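Local structure of GIL01 gp7 (Bacillus phage pGIL01, 6N7O) at residues A[3-7]-A[33-37]. The protein probably inhibits the LexA repressor of the phage's Bacillus host, acting as a small helical protein that forms a dimer. Numbering follows the deposited sequence.
Sequences MRDKL and QVTKE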
loop_
_atom_site.group_PDB
_atom_site.type_symbol
_atom_site.label_atom_id
_atom_site.label_comp_id
_atom_site.label_asym_id
_atom_site.label_seq_id
_atom_site.Cartn_x
_atom_site.Cartn_y
_atom_site.Cartn_z
ATOM N N MET A 3 -10.391 5.513 -5.718
ATOM C CA MET A 3 -9.214 5.207 -4.907
ATOM C C MET A 3 -9.349 3.848 -4.226
ATOM O O MET A 3 -8.383 3.072 -4.173
ATOM C CB MET A 3 -8.975 6.292 -3.863
ATOM C CG MET A 3 -7.748 5.998 -3.032
ATOM S SD MET A 3 -7.294 7.356 -1.948
ATOM C CE MET A 3 -7.042 8.612 -3.208
ATOM N N ARG A 4 -10.535 3.541 -3.691
ATOM C CA ARG A 4 -10.726 2.245 -3.045
ATOM C C ARG A 4 -10.560 1.103 -4.038
ATOM O O ARG A 4 -9.972 0.066 -3.716
ATOM C CB ARG A 4 -12.097 2.180 -2.385
ATOM C CG ARG A 4 -12.319 0.904 -1.589
ATOM C CD ARG A 4 -13.586 0.964 -0.745
ATOM N NE ARG A 4 -13.707 -0.221 0.095
ATOM C CZ ARG A 4 -14.252 -1.362 -0.314
ATOM N NH1 ARG A 4 -14.736 -1.457 -1.544
ATOM N NH2 ARG A 4 -14.320 -2.401 0.506
ATOM N N ASP A 5 -11.074 1.272 -5.259
ATOM C CA ASP A 5 -10.896 0.230 -6.262
ATOM C C ASP A 5 -9.423 0.064 -6.616
ATOM O O ASP A 5 -8.939 -1.060 -6.784
ATOM C CB ASP A 5 -11.726 0.544 -7.510
ATOM C CG ASP A 5 -13.240 0.421 -7.264
ATOM O OD1 ASP A 5 -13.655 -0.333 -6.352
ATOM O OD2 ASP A 5 -14.017 1.082 -7.991
ATOM N N LYS A 6 -8.687 1.176 -6.709
ATOM C CA LYS A 6 -7.254 1.077 -6.979
ATOM C C LYS A 6 -6.531 0.399 -5.830
ATOM O O LYS A 6 -5.584 -0.367 -6.046
ATOM C CB LYS A 6 -6.653 2.461 -7.223
ATOM C CG LYS A 6 -7.085 3.145 -8.488
ATOM C CD LYS A 6 -6.461 4.528 -8.546
ATOM C CE LYS A 6 -6.777 5.236 -9.836
ATOM N NZ LYS A 6 -6.003 6.504 -9.920
ATOM N N LEU A 7 -6.947 0.683 -4.595
ATOM C CA LEU A 7 -6.324 0.021 -3.457
ATOM C C LEU A 7 -6.572 -1.479 -3.507
ATOM O O LEU A 7 -5.646 -2.276 -3.341
ATOM C CB LEU A 7 -6.845 0.622 -2.149
ATOM C CG LEU A 7 -6.303 -0.021 -0.866
ATOM C CD1 LEU A 7 -4.768 0.091 -0.807
ATOM C CD2 LEU A 7 -6.933 0.629 0.371
ATOM N N GLN A 33 0.796 6.065 -6.171
ATOM C CA GLN A 33 -0.085 6.034 -7.329
ATOM C C GLN A 33 -1.540 5.890 -6.909
ATOM O O GLN A 33 -2.424 6.541 -7.475
ATOM C CB GLN A 33 0.306 4.898 -8.263
ATOM C CG GLN A 33 1.675 5.065 -8.901
ATOM C CD GLN A 33 2.035 3.898 -9.812
ATOM O OE1 GLN A 33 1.813 2.733 -9.476
ATOM N NE2 GLN A 33 2.579 4.209 -10.980
ATOM N N VAL A 34 -1.806 5.045 -5.913
ATOM C CA VAL A 34 -3.183 4.823 -5.476
ATOM C C VAL A 34 -3.789 6.107 -4.927
ATOM O O VAL A 34 -4.964 6.419 -5.180
ATOM C CB VAL A 34 -3.222 3.691 -4.436
ATOM C CG1 VAL A 34 -4.592 3.638 -3.769
ATOM C CG2 VAL A 34 -2.872 2.362 -5.094
ATOM N N THR A 35 -2.999 6.884 -4.191
ATOM C CA THR A 35 -3.501 8.082 -3.532
ATOM C C THR A 35 -3.437 9.326 -4.410
ATOM O O THR A 35 -3.866 10.390 -3.957
ATOM C CB THR A 35 -2.729 8.353 -2.245
ATOM O OG1 THR A 35 -1.327 8.452 -2.536
ATOM C CG2 THR A 35 -2.970 7.238 -1.239
ATOM N N LYS A 36 -2.917 9.223 -5.631
ATOM C CA LYS A 36 -2.705 10.399 -6.469
ATOM C C LYS A 36 -4.039 11.001 -6.886
ATOM O O LYS A 36 -4.965 10.277 -7.270
ATOM C CB LYS A 36 -1.877 10.030 -7.700
ATOM C CG LYS A 36 -1.557 11.206 -8.630
ATOM C CD LYS A 36 -0.593 12.189 -7.983
ATOM C CE LYS A 36 -0.354 13.401 -8.881
ATOM N NZ LYS A 36 0.578 14.374 -8.252
ATOM N N GLU A 37 -4.138 12.326 -6.801
ATOM C CA GLU A 37 -5.304 13.105 -7.190
ATOM C C GLU A 37 -4.887 14.169 -8.203
ATOM O O GLU A 37 -3.709 14.314 -8.539
ATOM C CB GLU A 37 -5.961 13.744 -5.965
ATOM C CG GLU A 37 -6.155 12.783 -4.799
ATOM C CD GLU A 37 -6.627 13.481 -3.536
ATOM O OE1 GLU A 37 -7.654 13.050 -2.965
ATOM O OE2 GLU A 37 -5.971 14.465 -3.122
HETATM O O HOH W 1 -6.224 7.790 -7.351
HETATM O O HOH W 2 -3.414 6.437 -10.308
#
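Apolar packing flanked by a water-bridged lysine joins Met3, Lys6 and Leu7, near the start of helix 2-16, to Val34, the last residue of helix 24-34, and to Thr35 after it in sequence. Val34 sits against the first helix: its CG1 lies 4.0 Å from Met3 CG and 4.1 Å from Leu7 CB, and CG2 faces the carbonyl of Lys6. Met3 crosses the Val34 side chain at about a right angle. Its chain runs straight to SD and then bends (chi3 -59°), which lays Met3 CE 3.6 Å from Thr35 CA. Met3 CG also touches the Val34 carbonyl, 3.5 Å from Val34 O. The two helices form a helical hairpin, linked through the short strand 21-23, and the contact lies at its open end, near the N-terminus. No direct hydrogen bond crosses here. Instead the extended Lys6 chain brings NZ to two waters. One water lies 2.9 Å from Lys6 NZ and donates to Val34 O and Lys36 O; the other donates to Gln33 O. These carbonyls would probably favour the lysine's positive charge. Arg4 NE of the second subunit hydrogen-bonds to Thr35 O, with the reciprocal bond also made, and Met3 packs on Met3 of that subunit.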